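PDB 6R5W: Gp15 protein from Listeria phage PSA, which serves as the homotrimeric receptor-binding protein of the phage and probably recognises the Listeria cell surface through its C-terminal part, to which this chain belongs. Local coordinates for residues L110-Y124 / G160-T172. Numbering follows the deposited sequence.
Sequences LPTFLAPDASWNKLY and GLDGIIYLTKEVT. With CD (cadmium ion), chain I; CD (cadmium ion), chain G.
Tyr166 has its CG between the backbone N and the carbonyl carbon (chi1 66°), which stands the ring up against Leu114 and Pro116. Tyr124 CG is anti to the carbonyl carbon, beside the backbone N (chi1 -67°), and its ring reaches across to Ile164 and Ile165. Tyr166 OH donates to Leu114 O at 2.7 Å, in the carbonyl plane and at the ring edge. Tyr124 OH donates to Ile165 O at 2.8 Å, but lies 53° out of that carbonyl plane. Ile164 CG2 sits over one face of the Tyr124 ring in a CH-pi contact, 4.3 Å from the centroid. The Pro116 CB atom lies 3.6 Å from the Tyr166 CD2 atom. The methyls of Leu110 close round the hydroxyl of Tyr166. Val90 of strand 87-97 and Leu141 of strand 136-141 also pack on Tyr166.

Farther along, Asp117 N donates to Leu167 O at 3.0 Å. A water bridges Leu167 O and Asp117 O; another links Ala115 O to Lys169 N. The Asp117 carboxylate grips a cadmium ion with both oxygens, and four waters are also bound to the metal. Arg87 donates to Asp117 OD2, while Lys169 NZ forms a salt bridge with Asp117 OD1 whose hydrogen bond is weak (3.4 Å). Lys122 crosses Tyr166 at about a right angle, its CE against Tyr166 CB, and its amine forms a salt bridge with Asp162 of the second subunit.

The contact joins the loop 110-121 and the start of strand 122-127 to the end of strand 159-167 and the tail after it, and so links the two antiparallel sheets. The tyrosine hydroxyls, on two buried residues, satisfy two main-chain carbonyls. At the outer end, Arg87, Lys169 and the metal would together offset the negative charge of Asp117 and probably favour its ionised form.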
loop_
_atom_site.group_PDB
_atom_site.type_symbol
_atom_site.label_atom_id
_atom_site.label_comp_id
_atom_site.label_asym_id
_atom_site.label_seq_id
_atom_site.Cartn_x
_atom_site.Cartn_y
_atom_site.Cartn_z
ATOM N N LEU A 110 -15.678 -17.949 -6.608
ATOM C CA LEU A 110 -15.649 -16.630 -6.000
ATOM C C LEU A 110 -16.618 -15.702 -6.726
ATOM O O LEU A 110 -16.961 -15.930 -7.909
ATOM C CB LEU A 110 -14.249 -16.050 -6.085
ATOM C CG LEU A 110 -13.165 -16.804 -5.239
ATOM C CD1 LEU A 110 -12.277 -17.577 -6.146
ATOM C CD2 LEU A 110 -12.389 -15.828 -4.453
ATOM N N PRO A 111 -17.017 -14.613 -6.087
ATOM C CA PRO A 111 -17.870 -13.630 -6.757
ATOM C C PRO A 111 -17.246 -13.073 -8.032
ATOM O O PRO A 111 -16.021 -12.925 -8.137
ATOM C CB PRO A 111 -18.019 -12.507 -5.709
ATOM C CG PRO A 111 -17.595 -13.078 -4.446
ATOM C CD PRO A 111 -16.610 -14.152 -4.749
ATOM N N THR A 112 -18.121 -12.651 -8.956
ATOM C CA THR A 112 -17.679 -12.131 -10.250
ATOM C C THR A 112 -16.737 -10.911 -10.139
ATOM O O THR A 112 -15.839 -10.730 -10.972
ATOM C CB THR A 112 -18.906 -11.789 -11.135
ATOM O OG1 THR A 112 -19.711 -10.774 -10.533
ATOM C CG2 THR A 112 -19.745 -13.021 -11.326
ATOM N N PHE A 113 -16.945 -10.016 -9.152
ATOM C CA PHE A 113 -16.021 -8.898 -9.051
ATOM C C PHE A 113 -14.597 -9.326 -8.593
ATOM O O PHE A 113 -13.663 -8.484 -8.620
ATOM C CB PHE A 113 -16.535 -7.791 -8.113
ATOM C CG PHE A 113 -16.471 -8.129 -6.621
ATOM C CD1 PHE A 113 -17.433 -8.884 -6.016
ATOM C CD2 PHE A 113 -15.434 -7.655 -5.840
ATOM C CE1 PHE A 113 -17.390 -9.168 -4.672
ATOM C CE2 PHE A 113 -15.373 -7.961 -4.498
ATOM C CZ PHE A 113 -16.355 -8.721 -3.925
ATOM N N LEU A 114 -14.406 -10.584 -8.189
ATOM C CA LEU A 114 -13.068 -11.093 -7.882
ATOM C C LEU A 114 -12.566 -12.009 -8.992
ATOM O O LEU A 114 -11.703 -12.836 -8.764
ATOM C CB LEU A 114 -13.070 -11.805 -6.537
ATOM C CG LEU A 114 -13.399 -10.869 -5.369
ATOM C CD1 LEU A 114 -13.273 -11.675 -4.080
ATOM C CD2 LEU A 114 -12.486 -9.634 -5.339
ATOM N N ALA A 115 -13.119 -11.905 -10.210
ATOM C CA ALA A 115 -12.578 -12.712 -11.307
ATOM C C ALA A 115 -11.111 -12.350 -11.560
ATOM O O ALA A 115 -10.734 -11.179 -11.492
ATOM C CB ALA A 115 -13.395 -12.475 -12.587
ATOM N N PRO A 116 -10.254 -13.323 -11.879
ATOM C CA PRO A 116 -8.827 -13.020 -12.073
ATOM C C PRO A 116 -8.524 -12.302 -13.384
ATOM O O PRO A 116 -9.221 -12.501 -14.385
ATOM C CB PRO A 116 -8.164 -14.408 -12.061
ATOM C CG PRO A 116 -9.238 -15.321 -12.522
ATOM C CD PRO A 116 -10.551 -14.753 -11.965
ATOM N N ASP A 117 -7.436 -11.539 -13.394
ATOM C CA ASP A 117 -6.835 -11.062 -14.637
ATOM C C ASP A 117 -6.095 -12.241 -15.252
ATOM O O ASP A 117 -5.033 -12.626 -14.777
ATOM C CB ASP A 117 -5.910 -9.882 -14.409
ATOM C CG ASP A 117 -5.539 -9.164 -15.707
ATOM O OD1 ASP A 117 -6.108 -9.580 -16.697
ATOM O OD2 ASP A 117 -4.692 -8.273 -15.706
ATOM N N ALA A 118 -6.696 -12.872 -16.264
ATOM C CA ALA A 118 -6.158 -14.068 -16.909
ATOM C C ALA A 118 -6.963 -14.291 -18.188
ATOM O O ALA A 118 -8.126 -13.881 -18.275
ATOM C CB ALA A 118 -6.282 -15.324 -16.019
ATOM N N SER A 119 -6.361 -14.991 -19.146
ATOM C CA SER A 119 -7.109 -15.411 -20.343
ATOM C C SER A 119 -7.414 -16.906 -20.375
ATOM O O SER A 119 -8.160 -17.362 -21.251
ATOM C CB SER A 119 -6.351 -14.945 -21.608
ATOM O OG SER A 119 -4.975 -15.276 -21.595
ATOM N N TRP A 120 -6.866 -17.684 -19.456
ATOM C CA TRP A 120 -7.198 -19.091 -19.324
ATOM C C TRP A 120 -6.957 -19.447 -17.853
ATOM O O TRP A 120 -6.716 -18.565 -17.014
ATOM C CB TRP A 120 -6.334 -19.942 -20.293
ATOM C CG TRP A 120 -6.915 -21.341 -20.566
ATOM C CD1 TRP A 120 -8.025 -21.645 -21.307
ATOM C CD2 TRP A 120 -6.359 -22.581 -20.147
ATOM N NE1 TRP A 120 -8.223 -23.014 -21.323
ATOM C CE2 TRP A 120 -7.198 -23.611 -20.638
ATOM C CE3 TRP A 120 -5.229 -22.932 -19.374
ATOM C CZ2 TRP A 120 -6.946 -24.978 -20.388
ATOM C CZ3 TRP A 120 -4.983 -24.270 -19.126
ATOM C CH2 TRP A 120 -5.849 -25.295 -19.660
ATOM N N ASN A 121 -7.050 -20.721 -17.539
ATOM C CA ASN A 121 -6.852 -21.141 -16.148
ATOM C C ASN A 121 -5.502 -20.708 -15.625
ATOM O O ASN A 121 -4.518 -20.742 -16.329
ATOM C CB ASN A 121 -6.941 -22.656 -16.034
ATOM C CG ASN A 121 -8.273 -23.147 -16.409
ATOM O OD1 ASN A 121 -9.239 -22.840 -15.779
ATOM N ND2 ASN A 121 -8.339 -23.914 -17.484
ATOM N N LYS A 122 -5.442 -20.371 -14.331
ATOM C CA LYS A 122 -4.198 -20.234 -13.588
ATOM C C LYS A 122 -3.990 -21.499 -12.746
ATOM O O LYS A 122 -4.947 -22.043 -12.155
ATOM C CB LYS A 122 -4.278 -18.987 -12.709
ATOM C CG LYS A 122 -4.384 -17.656 -13.526
ATOM C CD LYS A 122 -4.732 -16.430 -12.644
ATOM C CE LYS A 122 -3.582 -16.143 -11.721
ATOM N NZ LYS A 122 -2.454 -15.688 -12.421
ATOM N N LEU A 123 -2.738 -21.938 -12.657
ATOM C CA LEU A 123 -2.399 -23.238 -12.079
ATOM C C LEU A 123 -1.671 -23.064 -10.750
ATOM O O LEU A 123 -0.628 -22.415 -10.701
ATOM C CB LEU A 123 -1.471 -24.055 -12.987
ATOM C CG LEU A 123 -2.117 -24.852 -14.115
ATOM C CD1 LEU A 123 -3.212 -24.173 -14.843
ATOM C CD2 LEU A 123 -0.971 -25.380 -15.071
ATOM N N TYR A 124 -2.151 -23.739 -9.722
ATOM C CA TYR A 124 -1.571 -23.656 -8.385
ATOM C C TYR A 124 -1.260 -25.019 -7.810
ATOM O O TYR A 124 -2.092 -25.941 -7.901
ATOM C CB TYR A 124 -2.561 -22.959 -7.444
ATOM C CG TYR A 124 -2.791 -21.504 -7.758
ATOM C CD1 TYR A 124 -3.765 -21.106 -8.667
ATOM C CD2 TYR A 124 -1.969 -20.510 -7.173
ATOM C CE1 TYR A 124 -3.975 -19.763 -8.936
ATOM C CE2 TYR A 124 -2.164 -19.167 -7.467
ATOM C CZ TYR A 124 -3.154 -18.802 -8.337
ATOM O OH TYR A 124 -3.371 -17.474 -8.658
ATOM N N GLY A 160 -6.072 -28.197 0.758
ATOM C CA GLY A 160 -6.001 -26.812 1.190
ATOM C C GLY A 160 -6.138 -25.787 0.075
ATOM O O GLY A 160 -5.708 -26.029 -1.053
ATOM N N LEU A 161 -6.741 -24.643 0.392
ATOM C CA LEU A 161 -6.888 -23.532 -0.559
ATOM C C LEU A 161 -6.017 -22.319 -0.198
ATOM O O LEU A 161 -6.083 -21.289 -0.886
ATOM C CB LEU A 161 -8.330 -23.068 -0.638
ATOM C CG LEU A 161 -9.401 -24.096 -0.983
ATOM C CD1 LEU A 161 -10.706 -23.414 -1.126
ATOM C CD2 LEU A 161 -9.021 -24.855 -2.240
ATOM N N ASP A 162 -5.206 -22.417 0.870
ATOM C CA ASP A 162 -4.498 -21.272 1.424
ATOM C C ASP A 162 -3.396 -20.718 0.527
ATOM O O ASP A 162 -2.897 -19.639 0.829
ATOM C CB ASP A 162 -3.905 -21.679 2.803
ATOM C CG ASP A 162 -4.968 -22.138 3.750
ATOM O OD1 ASP A 162 -5.833 -21.297 4.028
ATOM O OD2 ASP A 162 -4.979 -23.340 4.204
ATOM N N GLY A 163 -2.992 -21.396 -0.546
ATOM C CA GLY A 163 -2.000 -20.884 -1.456
ATOM C C GLY A 163 -2.525 -20.170 -2.690
ATOM O O GLY A 163 -1.757 -19.713 -3.537
ATOM N N ILE A 164 -3.814 -19.998 -2.821
ATOM C CA ILE A 164 -4.388 -19.381 -4.008
ATOM C C ILE A 164 -4.424 -17.867 -3.778
ATOM O O ILE A 164 -5.267 -17.351 -3.026
ATOM C CB ILE A 164 -5.785 -19.952 -4.285
ATOM C CG1 ILE A 164 -5.702 -21.471 -4.506
ATOM C CG2 ILE A 164 -6.341 -19.244 -5.560
ATOM C CD1 ILE A 164 -7.027 -22.071 -4.552
ATOM N N ILE A 165 -3.538 -17.153 -4.485
ATOM C CA ILE A 165 -3.380 -15.701 -4.387
ATOM C C ILE A 165 -3.276 -15.153 -5.790
ATOM O O ILE A 165 -2.533 -15.716 -6.602
ATOM C CB ILE A 165 -2.126 -15.312 -3.590
ATOM C CG1 ILE A 165 -2.272 -15.874 -2.191
ATOM C CG2 ILE A 165 -1.898 -13.795 -3.663
ATOM C CD1 ILE A 165 -0.981 -15.703 -1.359
ATOM N N TYR A 166 -4.026 -14.079 -6.087
ATOM C CA TYR A 166 -4.029 -13.554 -7.463
ATOM C C TYR A 166 -4.578 -12.124 -7.476
ATOM O O TYR A 166 -5.220 -11.672 -6.527
ATOM C CB TYR A 166 -4.873 -14.449 -8.380
ATOM C CG TYR A 166 -6.329 -14.440 -8.040
ATOM C CD1 TYR A 166 -6.862 -15.316 -7.066
ATOM C CD2 TYR A 166 -7.207 -13.551 -8.667
ATOM C CE1 TYR A 166 -8.143 -15.302 -6.757
ATOM C CE2 TYR A 166 -8.531 -13.527 -8.354
ATOM C CZ TYR A 166 -9.030 -14.424 -7.380
ATOM O OH TYR A 166 -10.344 -14.412 -7.000
ATOM N N LEU A 167 -4.355 -11.441 -8.590
ATOM C CA LEU A 167 -4.899 -10.121 -8.877
ATOM C C LEU A 167 -6.084 -10.162 -9.851
ATOM O O LEU A 167 -6.084 -10.909 -10.817
ATOM C CB LEU A 167 -3.802 -9.245 -9.498
ATOM C CG LEU A 167 -2.675 -8.836 -8.558
ATOM C CD1 LEU A 167 -1.454 -8.416 -9.312
ATOM C CD2 LEU A 167 -3.166 -7.717 -7.625
ATOM N N THR A 168 -7.052 -9.300 -9.627
ATOM C CA THR A 168 -8.183 -9.068 -10.521
ATOM C C THR A 168 -7.833 -8.079 -11.653
ATOM O O THR A 168 -6.723 -7.550 -11.772
ATOM C CB THR A 168 -9.369 -8.565 -9.703
ATOM O OG1 THR A 168 -8.995 -7.281 -9.227
ATOM C CG2 THR A 168 -9.739 -9.543 -8.582
ATOM N N LYS A 169 -8.805 -7.890 -12.563
ATOM C CA LYS A 169 -8.632 -6.956 -13.685
ATOM C C LYS A 169 -8.761 -5.484 -13.266
ATOM O O LYS A 169 -9.272 -5.140 -12.196
ATOM C CB LYS A 169 -9.655 -7.279 -14.784
ATOM C CG LYS A 169 -9.409 -8.618 -15.430
ATOM C CD LYS A 169 -10.506 -8.890 -16.543
ATOM C CE LYS A 169 -9.920 -9.205 -17.867
ATOM N NZ LYS A 169 -9.150 -10.471 -17.864
ATOM N N GLU A 170 -8.295 -4.615 -14.158
ATOM C CA GLU A 170 -8.302 -3.171 -14.008
ATOM C C GLU A 170 -9.707 -2.630 -14.219
ATOM O O GLU A 170 -10.131 -2.382 -15.355
ATOM C CB GLU A 170 -7.352 -2.590 -15.037
ATOM C CG GLU A 170 -6.811 -1.329 -14.593
ATOM C CD GLU A 170 -5.953 -1.564 -13.485
ATOM O OE1 GLU A 170 -4.897 -2.229 -13.697
ATOM O OE2 GLU A 170 -6.331 -1.092 -12.362
ATOM N N VAL A 171 -10.436 -2.446 -13.124
ATOM C CA VAL A 171 -11.857 -2.093 -13.172
ATOM C C VAL A 171 -12.132 -1.026 -12.117
ATOM O O VAL A 171 -11.858 -1.230 -10.934
ATOM C CB VAL A 171 -12.772 -3.303 -12.944
ATOM C CG1 VAL A 171 -14.251 -2.808 -12.967
ATOM C CG2 VAL A 171 -12.543 -4.353 -13.950
ATOM N N THR A 172 -12.630 0.128 -12.537
ATOM C CA THR A 172 -12.737 1.237 -11.587
ATOM C C THR A 172 -13.672 0.879 -10.440
ATOM O O THR A 172 -14.698 0.236 -10.649
ATOM C CB THR A 172 -13.222 2.473 -12.315
ATOM O OG1 THR A 172 -13.266 3.586 -11.447
ATOM C CG2 THR A 172 -14.555 2.196 -12.835
HETATM CD CD CD I . -4.247 0.156 -12.787
HETATM CD CD CD G . -5.198 -7.610 -17.916
HETATM O O HOH W 1 -11.681 -8.824 -12.450
HETATM O O HOH W 2 -4.342 -12.682 -12.082
HETATM O O HOH W 3 -10.768 -13.201 -18.365
HETATM O O HOH W 4 -7.848 -11.448 -20.368
HETATM O O HOH W 5 -6.978 -5.994 -16.769
HETATM O O HOH W 6 -6.466 -7.823 -19.981
HETATM O O HOH W 7 -3.257 -9.076 -18.712
HETATM O O HOH W 8 -3.531 -5.696 -18.079
#